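Local atomic coordinates of Apc35852 (Geobacillus stearothermophilus, PDB entry 1U9C), a protein that is of unknown function but belongs to the DJ-1/PfpI family, whose members include chaperone-like proteins and cysteine peptidases. Residues K46-Q51 against H78-S83; L82-A87 against N108-Y113. One frame throughout, in Å; residues are numbered along the deposited sequence.

Overall arrangement
Interactions 1 and 2 follow one another along the chain and share Leu-82 and Ser-83; their centres are about 10 Å apart. Interaction 1 pairs strand 44-49 with the edge strand 80-81 of the central sheet, closing a beta-alpha-beta unit that includes helix 70-75. Interaction 2 takes the chain leaving that edge strand and packs it on the start of helix 109-120. Leu-82 belongs to both, its backbone bonded to Ser-49 and its side chain packed on the helix. A salt bridge of 2.7 Å from Lys-46 NZ to Asp-86 OD1 ties them together, and Ile-50 CG2 lies 3.7 Å from Asn-108 ND2. Both centres are about 14 Å from the centre of the chain.

Interaction 1. Residues K46-Q51 against H78-S83; sequences KVASIQ and HTARLS
Ser-49 and Thr-79 meet through their hydroxyls, OG donating to OG1 over 2.7 Å. Each oxygen sits between its own backbone N and carbonyl carbon (chi1 68° and 65°), which turns the two small polar groups onto each other. Both are buried, and further bonds hold them: OG1 also pairs with Gly-53 O, OG with Asn-14 ND2. Beside them the parallel strands are tightly joined. Ala-80 N gives to Val-47 O at 3.0 Å, Ser-49 N to Ala-80 O at 2.9 Å, and Leu-82 N to Ser-49 O. Ala-48 and Ala-80 face each other across a parallel bridge, CA to CA 4.4 Å, their methyls on the face away from Ser-49.

Toward solvent the fit slackens. Exposed Arg-81 lays its CG and CD against the carbonyl oxygens of Ile-50 and Gln-51, and a water bridges Ile-50 O to Leu-82 O. Lys-46, stretched out, passes CE over Ala-80 CB at 3.7 Å; its NZ reaches Asp-86 and, through a second water, Arg-81 O. The chemistry thus implies direct peptide and hydroxyl bonding where Ser-49, Thr-79 and Leu-82 are buried, and water linking polar groups at the exposed margin.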
loop_
_atom_site.group_PDB
_atom_site.type_symbol
_atom_site.label_atom_id
_atom_site.label_comp_id
_atom_site.label_asym_id
_atom_site.label_seq_id
_atom_site.Cartn_x
_atom_site.Cartn_y
_atom_site.Cartn_z
ATOM N N LYS A 46 -10.784 6.696 -5.785
ATOM C CA LYS A 46 -10.204 6.539 -7.118
ATOM C C LYS A 46 -9.289 5.348 -7.083
ATOM O O LYS A 46 -8.370 5.243 -6.247
ATOM C CB LYS A 46 -9.374 7.749 -7.563
ATOM C CG LYS A 46 -8.803 7.543 -8.974
ATOM C CD LYS A 46 -8.223 8.759 -9.611
ATOM C CE LYS A 46 -7.717 8.475 -10.979
ATOM N NZ LYS A 46 -7.301 9.748 -11.673
ATOM N N VAL A 47 -9.539 4.392 -7.951
ATOM C CA VAL A 47 -8.759 3.168 -8.068
ATOM C C VAL A 47 -7.762 3.233 -9.198
ATOM O O VAL A 47 -8.159 3.286 -10.337
ATOM C CB VAL A 47 -9.692 1.933 -8.245
ATOM C CG1 VAL A 47 -8.881 0.671 -8.266
ATOM C CG2 VAL A 47 -10.741 1.855 -7.123
ATOM N N ALA A 48 -6.495 3.344 -8.865
ATOM C CA ALA A 48 -5.416 3.436 -9.812
ATOM C C ALA A 48 -4.446 2.271 -9.698
ATOM O O ALA A 48 -4.334 1.603 -8.666
ATOM C CB ALA A 48 -4.671 4.766 -9.674
ATOM N N SER A 49 -3.729 2.057 -10.774
ATOM C CA SER A 49 -2.576 1.154 -10.766
ATOM C C SER A 49 -1.447 1.823 -11.513
ATOM O O SER A 49 -1.602 2.833 -12.186
ATOM C CB SER A 49 -2.936 -0.226 -11.280
ATOM O OG SER A 49 -3.250 -0.161 -12.686
ATOM N N ILE A 50 -0.256 1.244 -11.415
ATOM C CA ILE A 50 0.881 1.793 -12.133
ATOM C C ILE A 50 0.564 1.888 -13.635
ATOM O O ILE A 50 0.877 2.915 -14.296
ATOM C CB ILE A 50 2.112 0.926 -11.826
ATOM C CG1 ILE A 50 2.500 0.948 -10.358
ATOM C CG2 ILE A 50 3.280 1.333 -12.781
ATOM C CD1 ILE A 50 2.795 2.297 -9.763
ATOM N N GLN A 51 -0.003 0.832 -14.218
ATOM C CA GLN A 51 -0.276 0.786 -15.649
ATOM C C GLN A 51 -1.652 1.120 -16.115
ATOM O O GLN A 51 -1.837 1.390 -17.305
ATOM C CB GLN A 51 0.024 -0.606 -16.184
ATOM C CG GLN A 51 1.466 -1.059 -15.923
ATOM C CD GLN A 51 2.441 -0.364 -16.761
ATOM O OE1 GLN A 51 2.738 0.836 -16.539
ATOM N NE2 GLN A 51 2.983 -1.087 -17.751
ATOM N N HIS A 78 -10.557 -2.477 -14.411
ATOM C CA HIS A 78 -10.497 -1.275 -15.239
ATOM C C HIS A 78 -9.992 -0.089 -14.452
ATOM O O HIS A 78 -10.608 0.951 -14.328
ATOM C CB HIS A 78 -11.877 -0.981 -15.904
ATOM C CG HIS A 78 -13.023 -1.004 -14.952
ATOM N ND1 HIS A 78 -13.906 -2.065 -14.869
ATOM C CD2 HIS A 78 -13.393 -0.122 -13.996
ATOM C CE1 HIS A 78 -14.771 -1.817 -13.895
ATOM N NE2 HIS A 78 -14.506 -0.646 -13.368
ATOM N N THR A 79 -8.765 -0.252 -13.933
ATOM C CA THR A 79 -8.157 0.805 -13.117
ATOM C C THR A 79 -7.671 1.978 -13.952
ATOM O O THR A 79 -7.309 1.820 -15.124
ATOM C CB THR A 79 -7.016 0.251 -12.250
ATOM O OG1 THR A 79 -5.940 -0.201 -13.092
ATOM C CG2 THR A 79 -7.472 -0.894 -11.406
ATOM N N ALA A 80 -7.573 3.125 -13.307
ATOM C CA ALA A 80 -6.933 4.297 -13.892
ATOM C C ALA A 80 -5.421 4.131 -13.872
ATOM O O ALA A 80 -4.874 3.516 -12.971
ATOM C CB ALA A 80 -7.330 5.532 -13.123
ATOM N N ARG A 81 -4.719 4.717 -14.835
ATOM C CA ARG A 81 -3.291 4.722 -14.826
ATOM C C ARG A 81 -2.817 5.869 -13.967
ATOM O O ARG A 81 -3.113 7.025 -14.247
ATOM C CB ARG A 81 -2.802 4.901 -16.244
ATOM C CG ARG A 81 -1.319 4.893 -16.398
ATOM C CD ARG A 81 -0.875 4.859 -17.861
ATOM N NE ARG A 81 -1.382 5.964 -18.662
ATOM C CZ ARG A 81 -0.727 7.104 -18.878
ATOM N NH1 ARG A 81 0.479 7.293 -18.373
ATOM N NH2 ARG A 81 -1.263 8.067 -19.639
ATOM N N LEU A 82 -2.000 5.603 -12.960
ATOM C CA LEU A 82 -1.556 6.638 -12.068
ATOM C C LEU A 82 -0.866 7.755 -12.860
ATOM O O LEU A 82 -0.028 7.499 -13.676
ATOM C CB LEU A 82 -0.548 6.066 -11.088
ATOM C CG LEU A 82 -0.064 6.992 -9.980
ATOM C CD1 LEU A 82 -1.185 7.365 -9.089
ATOM C CD2 LEU A 82 1.118 6.374 -9.295
ATOM N N SER A 83 -1.173 8.981 -12.485
ATOM C CA SER A 83 -0.617 10.226 -13.108
ATOM C C SER A 83 -0.085 11.124 -12.020
ATOM O O SER A 83 -0.530 11.109 -10.893
ATOM C CB SER A 83 -1.758 10.948 -13.829
ATOM O OG SER A 83 -1.421 12.223 -14.269
HETATM O O HOH W 1 -4.947 8.762 -13.053
HETATM O O HOH W 2 1.762 5.418 -14.065
#

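Interaction 2. Residues L82-A87 against N108-Y113; sequences LSKDDA and NETLQY
Lys-84 and Tyr-113 lie at about a right angle to each other, the lysine CD standing over one face of the ring with CG beside CD2. CD is 4.0 Å from the ring centroid, 18° off the normal, in a CH-pi contact displaced toward the rim, while CG lies 3.7 Å from Tyr-113 CD2. A long aliphatic chain with a charged end suits this place: its CD methylene packs on the ring and its ammonium goes on to Glu-109. There NZ forms a salt bridge with OE1 at 2.9 Å, though the hydrogen bond within it is weak. The glutamate chain bends at chi2 (90°), which turns CD toward the lysine end. The other carboxylate oxygen, OE2, accepts from Thr-110 OG1, which comes from above the carboxylate plane.

With its hydroxyl so engaged, Thr-110 offers its methyl to the loop: CG2, anti to the backbone N (chi1 -53° for OG1), packs 3.6 Å from Ser-83 C and 3.9 Å from Leu-82 CG. The leucine and threonine side chains run antiparallel alongside each other. Further in, Leu-82 CD2 touches Leu-111 CB, and Ala-87 CB rests obliquely by Tyr-113 CE2.

Each segment is shaped by a side-chain bond to its own backbone. Ser-83 OG accepts from Asp-85 N, an ST turn opening the 3-10 segment, whereas Asn-108 OD1 accepts from Leu-111 N at 2.8 Å as N-cap. These fix the loop after strand 80-81 and the start of helix 109-120, the two elements packed together here in a DJ-1/PfpI-type alpha/beta fold.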
loop_
_atom_site.group_PDB
_atom_site.type_symbol
_atom_site.label_atom_id
_atom_site.label_comp_id
_atom_site.label_asym_id
_atom_site.label_seq_id
_atom_site.Cartn_x
_atom_site.Cartn_y
_atom_site.Cartn_z
ATOM N N LEU A 82 -2.000 5.603 -12.960
ATOM C CA LEU A 82 -1.556 6.638 -12.068
ATOM C C LEU A 82 -0.866 7.755 -12.860
ATOM O O LEU A 82 -0.028 7.499 -13.676
ATOM C CB LEU A 82 -0.548 6.066 -11.088
ATOM C CG LEU A 82 -0.064 6.992 -9.980
ATOM C CD1 LEU A 82 -1.185 7.365 -9.089
ATOM C CD2 LEU A 82 1.118 6.374 -9.295
ATOM N N SER A 83 -1.173 8.981 -12.485
ATOM C CA SER A 83 -0.617 10.226 -13.108
ATOM C C SER A 83 -0.085 11.124 -12.020
ATOM O O SER A 83 -0.530 11.109 -10.893
ATOM C CB SER A 83 -1.758 10.948 -13.829
ATOM O OG SER A 83 -1.421 12.223 -14.269
ATOM N N LYS A 84 0.829 12.029 -12.413
ATOM C CA LYS A 84 1.212 13.120 -11.501
ATOM C C LYS A 84 0.045 14.027 -11.122
ATOM O O LYS A 84 0.038 14.588 -10.035
ATOM C CB LYS A 84 2.374 13.916 -12.049
ATOM C CG LYS A 84 3.625 13.110 -12.132
ATOM C CD LYS A 84 4.872 13.937 -12.483
ATOM C CE LYS A 84 6.112 13.015 -12.511
ATOM N NZ LYS A 84 7.263 13.636 -13.215
ATOM N N ASP A 85 -1.004 14.056 -11.946
ATOM C CA ASP A 85 -2.240 14.779 -11.602
ATOM C C ASP A 85 -2.880 14.244 -10.298
ATOM O O ASP A 85 -3.574 14.929 -9.577
ATOM C CB ASP A 85 -3.264 14.703 -12.759
ATOM C CG ASP A 85 -2.836 15.443 -13.995
ATOM O OD1 ASP A 85 -1.940 16.298 -13.888
ATOM O OD2 ASP A 85 -3.357 15.229 -15.112
ATOM N N ASP A 86 -2.675 12.958 -10.032
ATOM C CA ASP A 86 -3.198 12.322 -8.788
ATOM C C ASP A 86 -2.489 12.739 -7.523
ATOM O O ASP A 86 -2.880 12.323 -6.421
ATOM C CB ASP A 86 -3.160 10.812 -8.913
ATOM C CG ASP A 86 -4.025 10.310 -10.035
ATOM O OD1 ASP A 86 -5.190 10.758 -10.237
ATOM O OD2 ASP A 86 -3.597 9.369 -10.769
ATOM N N ALA A 87 -1.461 13.624 -7.666
ATOM C CA ALA A 87 -0.763 14.154 -6.508
ATOM C C ALA A 87 -1.597 15.121 -5.719
ATOM O O ALA A 87 -1.275 15.370 -4.562
ATOM C CB ALA A 87 0.509 14.850 -6.921
ATOM N N ASN A 108 9.311 3.739 -9.181
ATOM C CA ASN A 108 8.383 4.415 -10.092
ATOM C C ASN A 108 8.374 5.909 -9.811
ATOM O O ASN A 108 7.998 6.331 -8.719
ATOM C CB ASN A 108 6.996 3.845 -9.956
ATOM C CG ASN A 108 6.058 4.443 -10.925
ATOM O OD1 ASN A 108 5.619 5.555 -10.699
ATOM N ND2 ASN A 108 5.872 3.824 -12.096
ATOM N N GLU A 109 8.830 6.684 -10.778
ATOM C CA GLU A 109 8.934 8.112 -10.537
ATOM C C GLU A 109 7.611 8.821 -10.311
ATOM O O GLU A 109 7.576 9.804 -9.568
ATOM C CB GLU A 109 9.692 8.808 -11.669
ATOM C CG GLU A 109 9.005 8.751 -13.039
ATOM C CD GLU A 109 8.067 9.923 -13.300
ATOM O OE1 GLU A 109 8.277 11.006 -12.698
ATOM O OE2 GLU A 109 7.106 9.751 -14.094
ATOM N N THR A 110 6.561 8.368 -10.970
ATOM C CA THR A 110 5.209 8.939 -10.766
ATOM C C THR A 110 4.767 8.715 -9.339
ATOM O O THR A 110 4.328 9.641 -8.655
ATOM C CB THR A 110 4.195 8.327 -11.716
ATOM O OG1 THR A 110 4.669 8.437 -13.100
ATOM C CG2 THR A 110 2.853 9.013 -11.631
ATOM N N LEU A 111 4.883 7.507 -8.836
ATOM C CA LEU A 111 4.466 7.236 -7.463
ATOM C C LEU A 111 5.333 8.013 -6.465
ATOM O O LEU A 111 4.821 8.491 -5.467
ATOM C CB LEU A 111 4.460 5.710 -7.195
ATOM C CG LEU A 111 4.044 5.284 -5.787
ATOM C CD1 LEU A 111 2.633 5.690 -5.504
ATOM C CD2 LEU A 111 4.184 3.749 -5.659
ATOM N N GLN A 112 6.640 8.116 -6.724
ATOM C CA GLN A 112 7.510 8.892 -5.823
ATOM C C GLN A 112 7.055 10.342 -5.767
ATOM O O GLN A 112 6.988 10.937 -4.701
ATOM C CB GLN A 112 8.959 8.826 -6.275
ATOM C CG GLN A 112 9.683 7.492 -6.010
ATOM C CD GLN A 112 11.020 7.453 -6.707
ATOM O OE1 GLN A 112 11.512 8.475 -7.199
ATOM N NE2 GLN A 112 11.572 6.262 -6.804
ATOM N N TYR A 113 6.720 10.883 -6.920
ATOM C CA TYR A 113 6.257 12.255 -6.999
ATOM C C TYR A 113 4.933 12.463 -6.268
ATOM O O TYR A 113 4.754 13.386 -5.502
ATOM C CB TYR A 113 6.078 12.634 -8.464
ATOM C CG TYR A 113 5.614 14.053 -8.597
ATOM C CD1 TYR A 113 6.532 15.091 -8.664
ATOM C CD2 TYR A 113 4.282 14.360 -8.681
ATOM C CE1 TYR A 113 6.111 16.408 -8.783
ATOM C CE2 TYR A 113 3.851 15.672 -8.769
ATOM C CZ TYR A 113 4.772 16.685 -8.838
ATOM O OH TYR A 113 4.327 17.995 -8.953
#